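Local coordinates for macrodomain protein (Streptomyces coelicolor, PDB 5E3B) that probably removes ADP-ribose from thymidine bases of modified DNA as a macrodomain hydrolase, and whose disruption increases antibiotic production in the bacterium, at residues 29-34 with 173-178; 34-39 with 139-144; 40-45 with 95-100; 65-70 with 89-94; 124-129 with 159-164. All coordinates share one frame; numbering follows the deposited sequence. Where two conformers were deposited one is given.

Interaction 1 of 5, residues 29-34 with 173-178; sequences GDATAP and TVYDHG. With NA (sodium ion), chain C.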
# COMPACT_ATOMS: atom_id res chain seq x y z
N GLY A 29 8.53 -3.00 -13.14
CA GLY A 29 7.45 -3.98 -13.21
C GLY A 29 6.14 -3.47 -12.69
O GLY A 29 5.98 -2.37 -12.22
N ASP A 30 5.16 -4.38 -12.86
CA ASP A 30 3.77 -4.11 -12.34
C ASP A 30 3.76 -4.82 -10.95
O ASP A 30 3.87 -6.03 -10.80
CB ASP A 30 2.62 -4.52 -13.33
CG ASP A 30 1.19 -4.45 -12.74
OD1 ASP A 30 0.88 -3.91 -11.69
OD2 ASP A 30 0.27 -4.96 -13.41
N ALA A 31 3.68 -3.93 -9.94
CA ALA A 31 3.58 -4.36 -8.52
C ALA A 31 2.37 -5.26 -8.24
O ALA A 31 2.38 -5.93 -7.23
CB ALA A 31 3.53 -3.19 -7.60
N THR A 32 1.37 -5.28 -9.11
CA THR A 32 0.23 -6.20 -8.94
C THR A 32 0.49 -7.57 -9.38
O THR A 32 -0.35 -8.45 -9.20
CB THR A 32 -1.06 -5.63 -9.60
OG1 THR A 32 -0.97 -5.70 -11.03
CG2 THR A 32 -1.34 -4.25 -9.11
N ALA A 33 1.68 -7.85 -9.91
CA ALA A 33 2.04 -9.17 -10.24
C ALA A 33 3.39 -9.60 -9.72
O ALA A 33 4.25 -9.95 -10.50
CB ALA A 33 1.99 -9.34 -11.75
N PRO A 34 3.58 -9.62 -8.41
CA PRO A 34 4.89 -10.07 -7.87
C PRO A 34 5.12 -11.52 -8.21
O PRO A 34 4.15 -12.30 -8.19
CB PRO A 34 4.74 -9.90 -6.34
CG PRO A 34 3.42 -9.31 -6.10
CD PRO A 34 2.61 -9.32 -7.35
N THR A 173 9.94 -5.03 -2.08
CA THR A 173 10.29 -4.67 -3.45
C THR A 173 9.49 -3.46 -3.89
O THR A 173 8.28 -3.35 -3.71
CB THR A 173 10.01 -5.84 -4.38
OG1 THR A 173 10.61 -7.08 -3.94
CG2 THR A 173 10.33 -5.55 -5.85
N VAL A 174 10.20 -2.46 -4.49
CA VAL A 174 9.64 -1.21 -4.95
C VAL A 174 9.67 -1.20 -6.48
O VAL A 174 10.72 -1.45 -7.08
CB VAL A 174 10.45 -0.00 -4.41
CG1 VAL A 174 10.12 1.33 -5.03
CG2 VAL A 174 10.37 0.04 -2.89
N TYR A 175 8.50 -0.97 -7.06
CA TYR A 175 8.32 -1.11 -8.53
C TYR A 175 8.14 0.23 -9.21
O TYR A 175 7.40 1.11 -8.82
CB TYR A 175 7.04 -1.95 -8.78
CG TYR A 175 7.10 -3.33 -8.32
CD1 TYR A 175 6.93 -3.65 -6.95
CD2 TYR A 175 7.29 -4.42 -9.19
CE1 TYR A 175 7.00 -4.94 -6.50
CE2 TYR A 175 7.34 -5.75 -8.73
CZ TYR A 175 7.15 -6.01 -7.36
OH TYR A 175 7.22 -7.33 -6.95
N ASP A 176 8.90 0.37 -10.31
CA ASP A 176 8.66 1.48 -11.25
C ASP A 176 7.87 0.99 -12.49
O ASP A 176 8.17 0.02 -13.05
CB ASP A 176 9.98 2.11 -11.72
CG ASP A 176 9.85 3.61 -12.19
OD1 ASP A 176 8.79 4.30 -12.02
OD2 ASP A 176 10.91 4.11 -12.72
N HIS A 177 6.87 1.81 -12.82
CA HIS A 177 5.91 1.62 -13.98
C HIS A 177 5.12 2.96 -14.21
O HIS A 177 5.00 3.81 -13.29
CB HIS A 177 4.93 0.52 -13.67
CG HIS A 177 4.31 -0.16 -14.89
ND1 HIS A 177 3.33 0.43 -15.66
CD2 HIS A 177 4.43 -1.43 -15.36
CE1 HIS A 177 2.97 -0.40 -16.63
NE2 HIS A 177 3.59 -1.55 -16.46
N GLY A 178 4.62 3.16 -15.43
CA GLY A 178 3.87 4.36 -15.73
C GLY A 178 2.52 4.43 -15.06
O GLY A 178 2.01 5.52 -15.00
NA NA C . 12.87 2.54 -13.34
O HOH W 1 12.89 0.36 -11.35
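Tyr175 has CG opposite its carbonyl carbon and beside its backbone N (chi1 -65°), which lays the ring along the loop 29-34. Ala31 meets that ring over one face. Its CA stands 3.6 Å above the Tyr175 ring centre, a CH-pi contact, and its CB is 3.5 Å from Tyr175 CD1. At the far end of the ring, Pro34 CB lies 3.6 Å from Tyr175 OH. That hydroxyl has its polar partner in His141 ND1, on strand 139-143. His177 turns its ring with CG opposite the backbone N (chi1 -156°). Its CB comes within 3.4 Å of Gly29 O, at the edge of the imidazole.

Segment 173-178 holds the end of strand 172-176, a parallel strand of the mixed macrodomain sheet, and the loop after it. The backbone of Gly29 follows on its sheet neighbour, strand 25-28. Gly29 N donates to Asp176 O at 3.0 Å.

Beyond Gly29 the chain forms a type I beta turn from Asp30 to Ala33. In the given conformer, Asp30 OD1 accepts from Thr32 N at 3.0 Å, an Asx turn, with the donor above the carboxylate plane. Arg63 grips this turn, through a salt bridge to Asp30 OD2 and a hydrogen bond to Thr32 OG1. Asp176 points away from the loop, and in the given conformer its OD2 binds a sodium ion at 2.6 Å; a water lies 2.9 Å from that ion.

Interaction 2 of 5, residues 34-39 with 139-144; sequences PSVKGV and SVHLPR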
# COMPACT_ATOMS: atom_id res chain seq x y z
N PRO A 34 3.58 -9.62 -8.41
CA PRO A 34 4.89 -10.07 -7.87
C PRO A 34 5.12 -11.52 -8.21
O PRO A 34 4.15 -12.30 -8.19
CB PRO A 34 4.74 -9.90 -6.34
CG PRO A 34 3.42 -9.31 -6.10
CD PRO A 34 2.61 -9.32 -7.35
N SER A 35 6.38 -11.88 -8.46
CA SER A 35 6.70 -13.23 -8.95
C SER A 35 7.58 -13.96 -7.96
O SER A 35 8.61 -14.53 -8.31
CB SER A 35 7.42 -13.13 -10.28
OG SER A 35 8.59 -12.35 -10.12
N VAL A 36 7.18 -13.94 -6.72
CA VAL A 36 7.99 -14.48 -5.70
C VAL A 36 7.14 -15.55 -5.03
O VAL A 36 5.90 -15.56 -5.15
CB VAL A 36 8.50 -13.36 -4.77
CG1 VAL A 36 7.35 -12.78 -3.94
CG2 VAL A 36 9.64 -13.86 -3.87
N LYS A 37 7.81 -16.46 -4.34
CA LYS A 37 7.13 -17.49 -3.61
C LYS A 37 6.61 -16.90 -2.27
O LYS A 37 7.18 -15.96 -1.75
CB LYS A 37 8.09 -18.71 -3.39
CG LYS A 37 8.56 -18.97 -1.96
N GLY A 38 5.58 -17.51 -1.72
CA GLY A 38 5.14 -17.24 -0.39
C GLY A 38 4.05 -16.17 -0.49
O GLY A 38 3.68 -15.78 -1.59
N VAL A 39 3.54 -15.78 0.64
CA VAL A 39 2.42 -14.83 0.70
C VAL A 39 3.01 -13.52 0.23
O VAL A 39 4.12 -13.14 0.64
CB VAL A 39 1.86 -14.71 2.12
CG1 VAL A 39 0.77 -13.67 2.17
CG2 VAL A 39 1.33 -16.09 2.58
N SER A 139 6.03 -11.20 1.93
CA SER A 139 6.83 -10.09 1.37
C SER A 139 5.92 -8.96 0.94
O SER A 139 4.72 -9.20 0.63
CB SER A 139 7.62 -10.61 0.18
OG SER A 139 6.82 -11.16 -0.84
N VAL A 140 6.47 -7.74 0.89
CA VAL A 140 5.68 -6.54 0.60
C VAL A 140 6.15 -5.92 -0.72
O VAL A 140 7.36 -5.94 -1.01
CB VAL A 140 5.73 -5.56 1.77
CG1 VAL A 140 5.07 -4.28 1.41
CG2 VAL A 140 5.05 -6.21 2.99
N HIS A 141 5.20 -5.46 -1.53
CA HIS A 141 5.39 -5.03 -2.94
C HIS A 141 4.68 -3.72 -3.09
O HIS A 141 3.45 -3.60 -2.85
CB HIS A 141 4.82 -6.13 -3.84
CG HIS A 141 5.52 -7.43 -3.63
ND1 HIS A 141 6.67 -7.77 -4.31
CD2 HIS A 141 5.32 -8.42 -2.73
CE1 HIS A 141 7.10 -8.94 -3.91
NE2 HIS A 141 6.33 -9.34 -2.91
N LEU A 142 5.47 -2.65 -3.40
CA LEU A 142 4.95 -1.33 -3.43
C LEU A 142 5.31 -0.61 -4.73
O LEU A 142 6.41 -0.73 -5.21
CB LEU A 142 5.43 -0.44 -2.27
CG LEU A 142 5.27 -0.85 -0.79
CD1 LEU A 142 6.56 -1.41 -0.38
CD2 LEU A 142 4.80 0.31 0.08
N PRO A 143 4.36 0.12 -5.27
CA PRO A 143 4.77 0.97 -6.37
C PRO A 143 5.47 2.19 -5.82
O PRO A 143 5.21 2.70 -4.77
CB PRO A 143 3.45 1.41 -6.94
CG PRO A 143 2.51 1.42 -5.77
CD PRO A 143 2.92 0.28 -4.96
N ARG A 144 6.40 2.63 -6.67
CA ARG A 144 7.19 3.74 -6.40
C ARG A 144 6.29 4.84 -6.69
O ARG A 144 5.50 4.81 -7.71
CB ARG A 144 8.43 3.70 -7.36
CG ARG A 144 9.27 4.89 -7.28
CD ARG A 144 10.23 4.86 -8.46
NE ARG A 144 11.33 3.96 -8.18
CZ ARG A 144 12.37 4.25 -7.41
NH1 ARG A 144 13.28 3.32 -7.22
NH2 ARG A 144 12.53 5.44 -6.81
O HOH W 2 6.64 -13.80 -0.20
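Pro34 sets its CB over one face of the His141 ring, the two side chains crossing at a slant. This CB stands 3.5 Å from the ring centre of His141, a CH-pi contact, while CG leans toward His141 CG. The contact packs the loop that leads into strand 40-47 against strand 139-143, an inner parallel strand of the macrodomain sheet. Val36 adds a second touch from the loop. Its CG1 reaches 3.7 Å from His141 NE2 and 3.5 Å from Ser139 OG. This methyl takes the position between backbone N and carbonyl carbon (chi1 69°), which turns it toward the strand.

The next shell fixes the imidazole at both nitrogens. His141 NE2 donates to Ser139 OG at 2.8 Å, two residues back on the same strand. His141 ND1 is paired with Tyr175 OH of strand 172-176. With both nitrogens engaged, the ring is held against rotation and keeps its face to Pro34.

Where the loop rejoins the sheet, Ser139 N donates to Val39 O at 3.0 Å. A single water then ties the loop to the serine. It donates to Lys37 O and to Val39 O, and it accepts from Ser139 OG at 2.7 Å.

Interaction 3 of 5, residues 40-45 with 95-100; sequences KMIAHV and PYVWVA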
# COMPACT_ATOMS: atom_id res chain seq x y z
N LYS A 40 2.23 -12.85 -0.57
CA LYS A 40 2.58 -11.51 -1.13
C LYS A 40 1.55 -10.49 -0.68
O LYS A 40 0.32 -10.74 -0.75
CB LYS A 40 2.58 -11.60 -2.64
CG LYS A 40 3.75 -12.46 -3.11
CD LYS A 40 3.58 -12.99 -4.52
CE LYS A 40 2.68 -14.22 -4.64
NZ LYS A 40 3.24 -15.55 -4.27
N MET A 41 2.05 -9.28 -0.33
CA MET A 41 1.18 -8.19 0.06
C MET A 41 1.58 -6.99 -0.73
O MET A 41 2.71 -6.56 -0.67
CB MET A 41 1.24 -7.89 1.53
CG MET A 41 0.28 -6.83 1.91
SD MET A 41 0.39 -6.43 3.65
CE MET A 41 -0.25 -7.87 4.42
N ILE A 42 0.59 -6.46 -1.47
CA ILE A 42 0.78 -5.29 -2.33
C ILE A 42 0.22 -4.08 -1.60
O ILE A 42 -0.98 -4.02 -1.38
CB ILE A 42 0.09 -5.52 -3.64
CG1 ILE A 42 0.62 -6.80 -4.32
CG2 ILE A 42 0.18 -4.33 -4.53
CD1 ILE A 42 -0.38 -7.33 -5.26
N ALA A 43 1.06 -3.12 -1.22
CA ALA A 43 0.64 -2.00 -0.40
C ALA A 43 0.75 -0.74 -1.18
O ALA A 43 1.77 -0.52 -1.90
CB ALA A 43 1.56 -1.88 0.82
N HIS A 44 -0.28 0.10 -1.09
CA HIS A 44 -0.31 1.32 -1.85
C HIS A 44 -1.09 2.40 -1.11
O HIS A 44 -1.91 2.14 -0.24
CB HIS A 44 -0.84 1.03 -3.27
CG HIS A 44 -2.31 0.68 -3.27
ND1 HIS A 44 -3.27 1.46 -3.88
CD2 HIS A 44 -2.98 -0.33 -2.66
CE1 HIS A 44 -4.47 0.96 -3.66
NE2 HIS A 44 -4.33 -0.11 -2.91
N VAL A 45 -0.82 3.64 -1.51
CA VAL A 45 -1.38 4.80 -0.88
C VAL A 45 -2.73 5.26 -1.46
O VAL A 45 -2.78 5.67 -2.62
CB VAL A 45 -0.43 6.01 -0.85
CG1 VAL A 45 -1.07 7.12 -0.10
CG2 VAL A 45 0.85 5.58 -0.14
N PRO A 95 -5.17 -16.86 -3.56
CA PRO A 95 -4.92 -17.69 -2.39
C PRO A 95 -3.86 -17.15 -1.41
O PRO A 95 -4.08 -17.23 -0.21
CB PRO A 95 -4.44 -19.04 -3.03
CG PRO A 95 -5.18 -19.06 -4.25
CD PRO A 95 -5.22 -17.63 -4.80
N TYR A 96 -2.74 -16.61 -1.97
CA TYR A 96 -1.68 -16.08 -1.11
C TYR A 96 -1.29 -14.70 -1.59
O TYR A 96 -0.10 -14.34 -1.44
CB TYR A 96 -0.52 -17.04 -1.13
CG TYR A 96 -0.98 -18.44 -0.64
CD1 TYR A 96 -1.28 -18.61 0.69
CD2 TYR A 96 -1.13 -19.51 -1.54
CE1 TYR A 96 -1.79 -19.81 1.20
CE2 TYR A 96 -1.57 -20.77 -1.07
CZ TYR A 96 -1.89 -20.90 0.30
OH TYR A 96 -2.33 -22.10 0.84
N VAL A 97 -2.26 -13.91 -2.00
CA VAL A 97 -1.98 -12.51 -2.34
C VAL A 97 -3.06 -11.60 -1.63
O VAL A 97 -4.31 -11.85 -1.74
CB VAL A 97 -1.92 -12.21 -3.85
CG1 VAL A 97 -1.61 -10.73 -4.08
CG2 VAL A 97 -0.87 -13.13 -4.57
N TRP A 98 -2.59 -10.49 -1.02
CA TRP A 98 -3.40 -9.51 -0.38
C TRP A 98 -3.00 -8.13 -0.95
O TRP A 98 -1.88 -7.93 -1.33
CB TRP A 98 -3.14 -9.45 1.11
CG TRP A 98 -4.05 -10.36 1.97
CD1 TRP A 98 -5.19 -9.98 2.61
CD2 TRP A 98 -3.92 -11.71 2.19
NE1 TRP A 98 -5.78 -11.00 3.24
CE2 TRP A 98 -5.00 -12.10 3.01
CE3 TRP A 98 -2.97 -12.64 1.81
CZ2 TRP A 98 -5.20 -13.42 3.46
CZ3 TRP A 98 -3.15 -13.91 2.20
CH2 TRP A 98 -4.29 -14.31 3.03
N VAL A 99 -3.98 -7.28 -1.04
CA VAL A 99 -3.78 -5.81 -1.27
C VAL A 99 -4.05 -5.05 0.01
O VAL A 99 -5.13 -5.21 0.64
CB VAL A 99 -4.66 -5.33 -2.43
CG1 VAL A 99 -4.54 -3.85 -2.64
CG2 VAL A 99 -4.28 -6.10 -3.69
N ALA A 100 -3.14 -4.13 0.36
CA ALA A 100 -3.28 -3.30 1.53
C ALA A 100 -3.57 -1.89 1.05
O ALA A 100 -2.71 -1.21 0.47
CB ALA A 100 -1.96 -3.27 2.38
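Segments 40-45 and 95-100 run parallel, with Lys40, Met41, Ile42 and Ala43 level with Val97, Trp98, Val99 and Ala100, and their strand axes at 16° to each other. They belong to 40-47 and 97-105, two neighbouring inner strands of the mixed macrodomain sheet. Five backbone hydrogen bonds join them. Lys40 N donates to Tyr96 O, Trp98 N to Lys40 O, Ile42 N to Trp98 O, Ala100 N to Ile42 O and His44 N to Ala100 O. The last is the longest, at 3.2 Å.

One face of the sheet carries Lys40, Ile42, Val97 and Val99. Ile42 CD1 sits 3.8 Å from Val97 CG1 and more loosely by Val99 CG2. The lysine chain bends at chi3 and chi4, which folds it back so that CE touches Val97 CG2 at 3.7 Å. Its ammonium goes on to the carbonyls of Val36 and Gly38 in the preceding loop. Trp64 covers Ile42 and Val99 on this face.

The other face carries Met41, Ala43, Trp98 and Ala100. In the given conformer, Met41 SD lies 4.1 Å from Ala100 CB, and the methyls of Ala43 and Ala100 meet at the same separation. Helix 119-136 packs on Met41 here. The indole of Trp98 leads away from strand 40-47.

At the end of the pairing, His44 hydrogen bonds through NE2 to Asn101 OD1. Its ring also rests by the neighbouring valine, with NE2 3.8 Å from Val99 CG1.

Interaction 4 of 5, residues 65-70 with 89-94; sequences PQPEAA and QFVQVE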
# COMPACT_ATOMS: atom_id res chain seq x y z
N PRO A 65 -11.29 -6.99 -8.83
CA PRO A 65 -12.33 -6.05 -8.47
C PRO A 65 -12.45 -5.77 -6.92
O PRO A 65 -12.97 -4.72 -6.50
CB PRO A 65 -13.59 -6.83 -8.99
CG PRO A 65 -13.22 -8.23 -8.79
CD PRO A 65 -11.82 -8.34 -9.19
N GLN A 66 -11.96 -6.70 -6.14
CA GLN A 66 -12.18 -6.68 -4.67
C GLN A 66 -11.60 -5.44 -3.97
O GLN A 66 -12.25 -4.87 -3.09
CB GLN A 66 -11.79 -7.92 -3.93
CG GLN A 66 -12.60 -9.15 -4.32
CD GLN A 66 -11.98 -9.87 -5.52
OE1 GLN A 66 -11.05 -9.41 -6.14
NE2 GLN A 66 -12.61 -11.01 -5.91
N PRO A 67 -10.33 -5.05 -4.25
CA PRO A 67 -9.80 -3.93 -3.52
C PRO A 67 -10.56 -2.62 -3.65
O PRO A 67 -10.82 -1.94 -2.67
CB PRO A 67 -8.34 -3.84 -4.00
CG PRO A 67 -8.04 -5.20 -4.44
CD PRO A 67 -9.32 -5.68 -5.09
N GLU A 68 -10.95 -2.29 -4.89
CA GLU A 68 -11.74 -1.13 -5.10
C GLU A 68 -13.15 -1.19 -4.40
O GLU A 68 -13.54 -0.24 -3.75
CB GLU A 68 -11.90 -0.83 -6.62
CG GLU A 68 -12.79 0.35 -6.93
CD GLU A 68 -13.00 0.68 -8.40
OE1 GLU A 68 -12.42 0.02 -9.29
OE2 GLU A 68 -13.81 1.61 -8.65
N ALA A 69 -13.82 -2.30 -4.56
CA ALA A 69 -15.11 -2.49 -3.88
C ALA A 69 -14.98 -2.34 -2.41
O ALA A 69 -15.80 -1.58 -1.79
CB ALA A 69 -15.66 -3.85 -4.22
N ALA A 70 -13.95 -2.96 -1.86
CA ALA A 70 -13.69 -2.88 -0.37
C ALA A 70 -13.47 -1.45 0.05
O ALA A 70 -13.97 -0.97 1.12
CB ALA A 70 -12.54 -3.78 -0.00
N GLN A 89 -6.65 -1.32 5.19
CA GLN A 89 -7.64 -2.39 4.94
C GLN A 89 -6.93 -3.43 4.13
O GLN A 89 -6.27 -3.06 3.15
CB GLN A 89 -8.78 -1.81 4.14
CG GLN A 89 -9.73 -2.75 3.47
CD GLN A 89 -10.80 -2.08 2.68
OE1 GLN A 89 -10.53 -1.37 1.71
NE2 GLN A 89 -12.02 -2.27 3.11
N PHE A 90 -7.01 -4.70 4.50
CA PHE A 90 -6.30 -5.77 3.84
C PHE A 90 -7.39 -6.58 3.09
O PHE A 90 -8.41 -7.00 3.67
CB PHE A 90 -5.52 -6.69 4.83
CG PHE A 90 -4.51 -5.91 5.61
CD1 PHE A 90 -3.26 -5.64 5.09
CD2 PHE A 90 -4.81 -5.46 6.86
CE1 PHE A 90 -2.37 -4.84 5.77
CE2 PHE A 90 -3.88 -4.72 7.61
CZ PHE A 90 -2.63 -4.48 7.06
N VAL A 91 -7.17 -6.78 1.79
CA VAL A 91 -8.13 -7.36 0.92
C VAL A 91 -7.52 -8.56 0.19
O VAL A 91 -6.56 -8.42 -0.56
CB VAL A 91 -8.66 -6.35 -0.20
CG1 VAL A 91 -9.73 -7.02 -1.04
CG2 VAL A 91 -9.16 -5.06 0.45
N GLN A 92 -8.03 -9.77 0.43
CA GLN A 92 -7.48 -10.99 -0.15
C GLN A 92 -7.96 -11.07 -1.60
O GLN A 92 -9.14 -10.97 -1.89
CB GLN A 92 -7.84 -12.26 0.68
CG GLN A 92 -7.03 -13.44 0.20
CD GLN A 92 -7.27 -14.70 1.02
OE1 GLN A 92 -8.13 -14.68 1.93
NE2 GLN A 92 -6.55 -15.79 0.69
N VAL A 93 -6.99 -11.24 -2.53
CA VAL A 93 -7.30 -11.26 -3.96
C VAL A 93 -6.93 -12.58 -4.65
O VAL A 93 -7.43 -12.85 -5.75
CB VAL A 93 -6.68 -10.06 -4.72
CG1 VAL A 93 -7.41 -8.79 -4.32
CG2 VAL A 93 -5.16 -9.94 -4.51
N GLU A 94 -6.03 -13.35 -4.07
CA GLU A 94 -5.65 -14.66 -4.57
C GLU A 94 -5.44 -15.53 -3.35
O GLU A 94 -5.42 -15.07 -2.18
CB GLU A 94 -4.37 -14.58 -5.42
CG GLU A 94 -4.48 -13.68 -6.60
CD GLU A 94 -5.28 -14.21 -7.74
OE1 GLU A 94 -5.71 -15.39 -7.71
OE2 GLU A 94 -5.50 -13.46 -8.73
O HOH W 3 -9.70 -11.88 -6.94
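The side-chain amide of Gln89 points an N-H, in its own plane, at Ala70 O in the first turns of helix 66-76. NE2 donates to this oxygen at 3.1 Å. Seen from the acceptor, the donor stands above the Ala70 carbonyl plane, 74° out of it, and not on a lone pair. Ala70 CB is close to the same amide, 3.5 Å from Gln89 NE2. The amide oxygen, Gln89 OE1, has its stronger partner in Asn101 ND2, which also bonds Pro67 O.

The other direct contacts are apolar. Helix 66-76 runs roughly antiparallel to the edge strand 88-94 of the macrodomain sheet. Val91 spreads its two methyls under the helix: CG1 lies 3.7 Å from Gln66 CB, and CG2 lies 3.6 Å from Ala70 CB. Val93 CG1 packs 3.6 Å from Pro67 CG, the two side chains crossing at about a right angle. A water lies between Gln66 OE1 and Val93 O, with other acceptors in its reach. Strand 88-94 ends here in a classic beta bulge, where Val93 and Glu94 both face Val97.

The contact thus joins helix to strand by small aliphatic groups, while bonds at both ends of the Gln89 amide, NE2 to Ala70 O and OE1 to Asn101 ND2, should hold its orientation.

Interaction 5 of 5, residues 124-129 with 159-164; sequences TALGRV and PLISDR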
# COMPACT_ATOMS: atom_id res chain seq x y z
N THR A 124 2.25 5.35 10.15
CA THR A 124 1.31 4.53 10.89
C THR A 124 0.82 3.35 10.02
O THR A 124 0.80 2.17 10.42
CB THR A 124 0.14 5.37 11.38
OG1 THR A 124 0.72 6.34 12.34
CG2 THR A 124 -0.88 4.56 12.06
N ALA A 125 0.47 3.69 8.80
CA ALA A 125 -0.07 2.68 7.89
C ALA A 125 0.92 1.65 7.52
O ALA A 125 0.65 0.45 7.48
CB ALA A 125 -0.61 3.33 6.59
N LEU A 126 2.13 2.10 7.22
CA LEU A 126 3.18 1.15 6.98
C LEU A 126 3.54 0.27 8.14
O LEU A 126 3.89 -0.91 7.96
CB LEU A 126 4.47 1.82 6.46
CG LEU A 126 4.44 2.49 5.06
CD1 LEU A 126 5.64 3.39 4.86
CD2 LEU A 126 4.49 1.40 3.99
N GLY A 127 3.46 0.80 9.35
CA GLY A 127 3.61 -0.03 10.51
C GLY A 127 2.56 -1.09 10.66
O GLY A 127 2.82 -2.26 11.01
N ARG A 128 1.32 -0.70 10.34
CA ARG A 128 0.26 -1.67 10.31
C ARG A 128 0.39 -2.76 9.23
O ARG A 128 0.04 -3.93 9.47
CB ARG A 128 -1.09 -0.99 10.18
CG ARG A 128 -1.34 -0.15 11.39
CD ARG A 128 -2.69 0.53 11.41
NE ARG A 128 -2.79 1.33 12.64
CZ ARG A 128 -3.86 2.06 12.98
NH1 ARG A 128 -4.96 2.04 12.22
NH2 ARG A 128 -3.84 2.82 14.10
N VAL A 129 0.88 -2.38 8.05
CA VAL A 129 1.25 -3.33 7.03
C VAL A 129 2.29 -4.29 7.55
O VAL A 129 2.22 -5.48 7.31
CB VAL A 129 1.72 -2.58 5.75
CG1 VAL A 129 2.37 -3.51 4.76
CG2 VAL A 129 0.53 -1.88 5.08
N PRO A 159 12.25 6.36 3.52
CA PRO A 159 12.74 6.09 4.86
C PRO A 159 11.78 5.47 5.83
O PRO A 159 12.14 4.66 6.69
CB PRO A 159 13.13 7.47 5.39
CG PRO A 159 13.51 8.22 4.19
CD PRO A 159 12.52 7.76 3.12
N LEU A 160 10.49 5.76 5.63
CA LEU A 160 9.48 5.02 6.45
C LEU A 160 9.35 3.54 6.04
O LEU A 160 9.03 2.70 6.88
CB LEU A 160 8.14 5.79 6.38
CG LEU A 160 8.07 7.21 7.03
CD1 LEU A 160 6.78 7.95 6.68
CD2 LEU A 160 8.19 7.06 8.54
N ILE A 161 9.61 3.19 4.78
CA ILE A 161 9.67 1.78 4.36
C ILE A 161 10.80 1.11 5.10
O ILE A 161 10.71 0.00 5.64
CB ILE A 161 9.78 1.65 2.83
CG1 ILE A 161 8.50 2.27 2.18
CG2 ILE A 161 10.09 0.24 2.41
CD1 ILE A 161 8.55 2.39 0.70
N SER A 162 11.96 1.79 5.08
CA SER A 162 13.14 1.24 5.78
C SER A 162 12.83 1.05 7.28
O SER A 162 13.17 -0.04 7.84
CB SER A 162 14.35 2.19 5.66
OG SER A 162 14.80 2.20 4.28
N ASP A 163 12.25 2.07 7.90
CA ASP A 163 12.06 2.07 9.36
C ASP A 163 10.94 1.10 9.81
O ASP A 163 11.00 0.52 10.87
CB ASP A 163 11.80 3.45 9.83
CG ASP A 163 11.76 3.57 11.30
OD1 ASP A 163 12.79 3.34 11.97
OD2 ASP A 163 10.66 3.84 11.86
N ARG A 164 9.86 1.02 8.99
CA ARG A 164 8.71 0.25 9.42
C ARG A 164 8.69 -1.19 8.90
O ARG A 164 8.11 -2.11 9.56
CB ARG A 164 7.36 0.90 9.00
CG ARG A 164 7.15 2.32 9.51
CD ARG A 164 7.11 2.27 11.04
NE ARG A 164 6.43 3.40 11.58
CZ ARG A 164 6.88 4.63 11.70
NH1 ARG A 164 5.99 5.54 12.18
NH2 ARG A 164 8.20 4.98 11.55
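Two helices on the same side of the macrodomain sheet, 119-136 and 154-166, meet here. They run in roughly the same direction, their local axes at 39° and 9.3 Å apart at the closest approach. Leu126 carries most of the side of helix 119-136. Its CD1 sits 3.8 Å from Leu160 CB, and the two leucine side chains cross at about a right angle. The same methyl lies 4.1 Å from Ile161 CG1. Leu126 CG is set opposite its carbonyl carbon (chi1 -67°), which sends the branched end toward helix 154-166.

Arg164 carries most of the other helix's side, through the aliphatic base of its chain. Its CB approaches Leu126 CB at 4.0 Å and the backbone N of Gly127 at 3.9 Å. The backbones come nearest at this point, with Gly127 CA 5.2 Å from Arg164 CA. A bend at chi2 (-63°) then turns the arginine back along the helix surface. Its guanidinium forms a salt bridge within its own helix, Arg164 NH2 to Asp163 OD2 at 2.7 Å. The carboxylate oxygen uses its anti lone pair. No hydrogen bond crosses between the two helix segments, so their direct contact is by packing.

Leu126 also reaches Met102 of strand 97-105, while Ile161 touches Ile24 near the start of the modelled chain. Leu160 continues the seam by touching Tyr119 and Ile122 on helix 119-136. Helix 154-166 has a wider pi-type turn at 162-164. Side-by-side helices laid over a central sheet in this way are typical of the alpha/beta/alpha sandwich of macrodomains.

Interaction 3 is the most buried and is built on strand-to-strand backbone bonds. Interactions 1 and 2 lie nearer the surface. They share Pro34 and meet again at the Tyr175-His141 hydrogen bond, so one loop is packed on two adjacent strands by aromatic faces. Interaction 2 joins interaction 3 through backbone bonds of Met41 with Ser139 and His141. Interaction 4 sits at the sheet edge and connects to interaction 3 through Val91 and Val99. Interaction 5 is helix-to-helix packing and touches the sheet contacts through Val129, on Met41 and Ala100, and Leu126, on Leu142. Interactions 4 and 5 lie on opposite sides of the chain's centre, yet touch where Phe90 packs on Val129.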